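Side-chain contacts in glycerol dehydrogenase (Schizosaccharomyces pombe, PDB 1TA9), which probably catalyses the zinc-dependent, NAD-linked oxidation of glycerol to dihydroxyacetone and takes part in glycerol assimilation: residues T322-P327 with L385-A390; V345-W350 with A411-A416. One frame throughout, in Å; residues are numbered along the deposited sequence.

Contact 1: T322-P327 with L385-A390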
loop_
_atom_site.group_PDB
_atom_site.type_symbol
_atom_site.label_atom_id
_atom_site.label_comp_id
_atom_site.label_asym_id
_atom_site.label_seq_id
_atom_site.Cartn_x
_atom_site.Cartn_y
_atom_site.Cartn_z
ATOM N N THR B 322 -40.255 20.713 -1.661
ATOM C CA THR B 322 -41.687 20.486 -1.551
ATOM C C THR B 322 -42.454 21.748 -1.922
ATOM O O THR B 322 -43.603 21.681 -2.355
ATOM C CB THR B 322 -42.074 20.066 -0.125
ATOM O OG1 THR B 322 -41.935 21.185 0.758
ATOM C CG2 THR B 322 -41.172 18.934 0.355
ATOM N N ALA B 323 -41.807 22.900 -1.759
ATOM C CA ALA B 323 -42.430 24.180 -2.078
ATOM C C ALA B 323 -42.623 24.356 -3.582
ATOM O O ALA B 323 -43.324 25.264 -4.017
ATOM C CB ALA B 323 -41.592 25.322 -1.524
ATOM N N ILE B 324 -41.997 23.492 -4.375
ATOM C CA ILE B 324 -42.130 23.564 -5.827
ATOM C C ILE B 324 -43.520 23.070 -6.225
ATOM O O ILE B 324 -44.145 23.595 -7.148
ATOM C CB ILE B 324 -41.069 22.686 -6.531
ATOM C CG1 ILE B 324 -39.667 23.229 -6.240
ATOM C CG2 ILE B 324 -41.327 22.651 -8.035
ATOM C CD1 ILE B 324 -38.544 22.359 -6.783
ATOM N N HIS B 325 -43.997 22.057 -5.509
ATOM C CA HIS B 325 -45.301 21.469 -5.776
ATOM C C HIS B 325 -45.326 20.862 -7.178
ATOM O O HIS B 325 -44.316 20.326 -7.643
ATOM C CB HIS B 325 -46.401 22.527 -5.610
ATOM C CG HIS B 325 -46.515 23.057 -4.214
ATOM N ND1 HIS B 325 -46.868 22.265 -3.142
ATOM C CD2 HIS B 325 -46.299 24.296 -3.709
ATOM C CE1 HIS B 325 -46.862 22.990 -2.038
ATOM N NE2 HIS B 325 -46.520 24.226 -2.355
ATOM N N GLY B 326 -46.463 20.947 -7.860
ATOM C CA GLY B 326 -46.547 20.355 -9.183
ATOM C C GLY B 326 -46.404 18.851 -9.026
ATOM O O GLY B 326 -47.033 18.272 -8.138
ATOM N N PRO B 327 -45.579 18.186 -9.851
ATOM C CA PRO B 327 -45.398 16.731 -9.750
ATOM C C PRO B 327 -44.587 16.294 -8.529
ATOM O O PRO B 327 -44.541 15.108 -8.194
ATOM C CB PRO B 327 -44.695 16.385 -11.059
ATOM C CG PRO B 327 -43.849 17.590 -11.292
ATOM C CD PRO B 327 -44.809 18.727 -10.983
ATOM N N LEU B 385 -35.070 29.813 -6.623
ATOM C CA LEU B 385 -34.713 30.820 -5.630
ATOM C C LEU B 385 -35.694 30.700 -4.477
ATOM O O LEU B 385 -35.346 30.936 -3.318
ATOM C CB LEU B 385 -34.776 32.226 -6.227
ATOM C CG LEU B 385 -33.590 32.611 -7.114
ATOM C CD1 LEU B 385 -33.820 33.992 -7.698
ATOM C CD2 LEU B 385 -32.305 32.587 -6.289
ATOM N N MET B 386 -36.928 30.336 -4.814
ATOM C CA MET B 386 -37.978 30.144 -3.824
ATOM C C MET B 386 -37.588 28.959 -2.938
ATOM O O MET B 386 -37.807 28.976 -1.729
ATOM C CB MET B 386 -39.308 29.859 -4.527
ATOM C CG MET B 386 -40.418 29.379 -3.605
ATOM S SD MET B 386 -41.788 28.627 -4.518
ATOM C CE MET B 386 -42.732 30.065 -4.967
ATOM N N VAL B 387 -37.013 27.924 -3.544
ATOM C CA VAL B 387 -36.591 26.757 -2.781
ATOM C C VAL B 387 -35.435 27.165 -1.876
ATOM O O VAL B 387 -35.366 26.751 -0.718
ATOM C CB VAL B 387 -36.130 25.605 -3.703
ATOM C CG1 VAL B 387 -35.521 24.484 -2.872
ATOM C CG2 VAL B 387 -37.316 25.068 -4.502
ATOM N N GLY B 388 -34.535 27.982 -2.415
ATOM C CA GLY B 388 -33.395 28.439 -1.645
ATOM C C GLY B 388 -33.836 29.196 -0.410
ATOM O O GLY B 388 -33.306 28.986 0.682
ATOM N N ARG B 389 -34.810 30.086 -0.579
ATOM C CA ARG B 389 -35.318 30.856 0.544
ATOM C C ARG B 389 -35.955 29.929 1.576
ATOM O O ARG B 389 -35.746 30.090 2.777
ATOM C CB ARG B 389 -36.338 31.900 0.064
ATOM C CG ARG B 389 -35.719 33.098 -0.661
ATOM C CD ARG B 389 -36.721 34.246 -0.792
ATOM N NE ARG B 389 -37.764 33.971 -1.775
ATOM C CZ ARG B 389 -37.614 34.127 -3.086
ATOM N NH1 ARG B 389 -36.463 34.567 -3.577
ATOM N NH2 ARG B 389 -38.609 33.837 -3.909
ATOM N N ALA B 390 -36.729 28.954 1.110
ATOM C CA ALA B 390 -37.380 28.007 2.017
ATOM C C ALA B 390 -36.332 27.177 2.754
ATOM O O ALA B 390 -36.460 26.899 3.947
ATOM C CB ALA B 390 -38.313 27.085 1.232
#

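Contact 2: V345-W350 with A411-A416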
loop_
_atom_site.group_PDB
_atom_site.type_symbol
_atom_site.label_atom_id
_atom_site.label_comp_id
_atom_site.label_asym_id
_atom_site.label_seq_id
_atom_site.Cartn_x
_atom_site.Cartn_y
_atom_site.Cartn_z
ATOM N N VAL B 345 -23.573 17.830 -1.275
ATOM C CA VAL B 345 -22.231 17.482 -1.731
ATOM C C VAL B 345 -21.645 18.629 -2.546
ATOM O O VAL B 345 -20.440 18.890 -2.497
ATOM C CB VAL B 345 -22.258 16.184 -2.578
ATOM C CG1 VAL B 345 -20.974 16.036 -3.365
ATOM C CG2 VAL B 345 -22.446 14.985 -1.655
ATOM N N VAL B 346 -22.501 19.312 -3.297
ATOM C CA VAL B 346 -22.058 20.446 -4.088
ATOM C C VAL B 346 -21.734 21.601 -3.140
ATOM O O VAL B 346 -20.720 22.283 -3.300
ATOM C CB VAL B 346 -23.151 20.877 -5.099
ATOM C CG1 VAL B 346 -22.728 22.142 -5.835
ATOM C CG2 VAL B 346 -23.395 19.748 -6.096
ATOM N N LEU B 347 -22.590 21.809 -2.140
ATOM C CA LEU B 347 -22.373 22.880 -1.167
ATOM C C LEU B 347 -21.127 22.611 -0.322
ATOM O O LEU B 347 -20.454 23.547 0.118
ATOM C CB LEU B 347 -23.602 23.038 -0.264
ATOM C CG LEU B 347 -24.881 23.515 -0.967
ATOM C CD1 LEU B 347 -26.033 23.570 0.026
ATOM C CD2 LEU B 347 -24.645 24.894 -1.576
ATOM N N GLU B 348 -20.819 21.337 -0.093
ATOM C CA GLU B 348 -19.630 20.986 0.680
ATOM C C GLU B 348 -18.364 21.034 -0.185
ATOM O O GLU B 348 -17.255 20.863 0.311
ATOM C CB GLU B 348 -19.784 19.606 1.312
ATOM C CG GLU B 348 -20.698 19.584 2.536
ATOM C CD GLU B 348 -20.574 18.289 3.314
ATOM O OE1 GLU B 348 -19.430 17.827 3.510
ATOM O OE2 GLU B 348 -21.608 17.732 3.733
ATOM N N ASP B 349 -18.542 21.265 -1.480
ATOM C CA ASP B 349 -17.425 21.380 -2.416
ATOM C C ASP B 349 -16.581 20.111 -2.589
ATOM O O ASP B 349 -15.357 20.188 -2.658
ATOM C CB ASP B 349 -16.512 22.535 -1.984
ATOM C CG ASP B 349 -15.697 23.109 -3.135
ATOM O OD1 ASP B 349 -14.563 23.571 -2.889
ATOM O OD2 ASP B 349 -16.191 23.115 -4.282
ATOM N N TRP B 350 -17.219 18.946 -2.649
ATOM C CA TRP B 350 -16.464 17.710 -2.855
ATOM C C TRP B 350 -15.928 17.737 -4.282
ATOM O O TRP B 350 -16.564 18.294 -5.172
ATOM C CB TRP B 350 -17.366 16.479 -2.755
ATOM C CG TRP B 350 -17.872 16.117 -1.405
ATOM C CD1 TRP B 350 -17.880 16.893 -0.285
ATOM C CD2 TRP B 350 -18.520 14.890 -1.051
ATOM N NE1 TRP B 350 -18.500 16.227 0.747
ATOM C CE2 TRP B 350 -18.902 14.994 0.302
ATOM C CE3 TRP B 350 -18.818 13.713 -1.752
ATOM C CZ2 TRP B 350 -19.570 13.962 0.976
ATOM C CZ3 TRP B 350 -19.485 12.685 -1.081
ATOM C CH2 TRP B 350 -19.851 12.820 0.268
ATOM N N ALA B 411 -29.940 27.596 -5.042
ATOM C CA ALA B 411 -30.476 27.444 -6.387
ATOM C C ALA B 411 -29.401 26.978 -7.366
ATOM O O ALA B 411 -29.648 26.102 -8.201
ATOM C CB ALA B 411 -31.073 28.759 -6.860
ATOM N N ASP B 412 -28.213 27.570 -7.272
ATOM C CA ASP B 412 -27.108 27.203 -8.160
ATOM C C ASP B 412 -26.685 25.751 -7.977
ATOM O O ASP B 412 -26.411 25.042 -8.954
ATOM C CB ASP B 412 -25.892 28.102 -7.908
ATOM C CG ASP B 412 -25.977 29.429 -8.636
ATOM O OD1 ASP B 412 -26.981 29.675 -9.344
ATOM O OD2 ASP B 412 -25.027 30.227 -8.502
ATOM N N ALA B 413 -26.628 25.315 -6.720
ATOM C CA ALA B 413 -26.218 23.953 -6.404
ATOM C C ALA B 413 -27.232 22.923 -6.902
ATOM O O ALA B 413 -26.856 21.827 -7.316
ATOM C CB ALA B 413 -26.006 23.806 -4.893
ATOM N N ILE B 414 -28.514 23.269 -6.854
ATOM C CA ILE B 414 -29.550 22.360 -7.333
ATOM C C ILE B 414 -29.345 22.118 -8.832
ATOM O O ILE B 414 -29.450 20.984 -9.309
ATOM C CB ILE B 414 -30.963 22.943 -7.092
ATOM C CG1 ILE B 414 -31.290 22.887 -5.595
ATOM C CG2 ILE B 414 -31.998 22.177 -7.910
ATOM C CD1 ILE B 414 -32.617 23.539 -5.229
ATOM N N LYS B 415 -29.047 23.183 -9.571
ATOM C CA LYS B 415 -28.818 23.058 -11.006
ATOM C C LYS B 415 -27.481 22.382 -11.288
ATOM O O LYS B 415 -27.349 21.643 -12.259
ATOM C CB LYS B 415 -28.863 24.432 -11.681
ATOM C CG LYS B 415 -30.282 24.980 -11.819
ATOM C CD LYS B 415 -30.322 26.333 -12.521
ATOM C CE LYS B 415 -29.819 27.450 -11.618
ATOM N NZ LYS B 415 -30.037 28.803 -12.231
ATOM N N ALA B 416 -26.491 22.635 -10.438
ATOM C CA ALA B 416 -25.177 22.030 -10.615
ATOM C C ALA B 416 -25.297 20.510 -10.522
ATOM O O ALA B 416 -24.717 19.785 -11.327
ATOM C CB ALA B 416 -24.209 22.552 -9.560
#

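Contact 1: T322-P327 with L385-A390
Ala-323 and Val-387 mark the closest backbone approach, their CA atoms 6.4 Å apart where the chain leaving helix 313-322 passes helix 381-391. The contact is made by apolar side chains and one carbonyl. The methyl of Ala-323 points toward helix 381-391, where the sulfur SD of Met-386 comes to 4.5 Å from its CB. Ile-324 meets Val-387 through its longer branch: CG1 of Ile-324 lies 3.5 Å from CG2 of Val-387, tighter than usual for two carbons, and CD1 of Ile-324 follows at 3.7 Å from the same methyl. The two side chains run obliquely to each other. In Val-387 CG1 stands opposite the backbone N (chi1 172°), which puts CG2 beside that N and turns it to the isoleucine. Met-386 starts out extended and bends at chi3 (-84°), bringing SD 3.7 Å from the carbonyl O of Ala-323. Just beyond, His-325 takes a positive phi of 62° and leads the chain away from helix 381-391. The joint is partly buried, with Met-386 on its exposed side. Ile-324 also packs on Ile-376, while Val-387 reaches Ile-414, so helix 381-391 lies between the loop after helix 313-322 and helix 407-428.

Contact 2: V345-W350 with A411-A416
Val-346, in the last turn of helix 333-347, faces Ala-413 in helix 407-428, and their CA atoms come within 5.9 Å. Such a close approach suits the small side chains on one partner: Ala-413 and Ala-416, a turn apart, offer only methyl groups. Val-346 points CG1 at both, 3.8 Å from CB of Ala-413 and 4.0 Å from CB of Ala-416. With chi1 at 175°, CG1 is trans to N and is carried toward the two alanines, while CG2 sits next to N. Leu-347 reaches the first alanine with its CD2, 3.7 Å from CB of Ala-413; this CD2 and CG1 of Val-346 meet that methyl roughly at right angles, about 90° at the CB. All four touching residues are buried, and the contact is purely apolar. Beyond it the helix closes in a Schellman motif: Asp-349 has a positive phi of 64°, its N bonds to O of Val-346 at 3.0 Å, and N of Trp-350 bonds to O of Val-345 at 3.2 Å. Val-346 also packs on Val-417 and Tyr-420, and Leu-347 on Ile-410, extending the contact along helix 407-428. On its far side that helix meets helix 381-391, while a second subunit lies against both segments: Asp-412 forms a salt bridge with Arg-76 of that subunit, and Asp-349 hydrogen-bonds to its Asn-293.

Helices 381-391 and 407-428, consecutive in the chain, connect contact 1 to contact 2, whose centres are about 16 Å apart. The two contacts touch directly: CG1 of Val-387 lies 3.9 Å from CD1 of Ile-414, and CD2 of Leu-385 lies 4.1 Å from CB of Ala-411. Helix 407-428 packs on helix 381-391 through Ala-411 and Ile-414 and on helix 333-347 through Ala-413 and Ala-416. Neither contact supplies a zinc ligand; the metal is held by Asp-232, His-315 and His-333. Val-387 of contact 1 is about 12 Å from His-315 and Leu-347 of contact 2 about 11 Å, side chain to side chain. Both lie in the helical domain, which supplies these ligands: helix 313-322 carries His-315, helix 333-347 His-333.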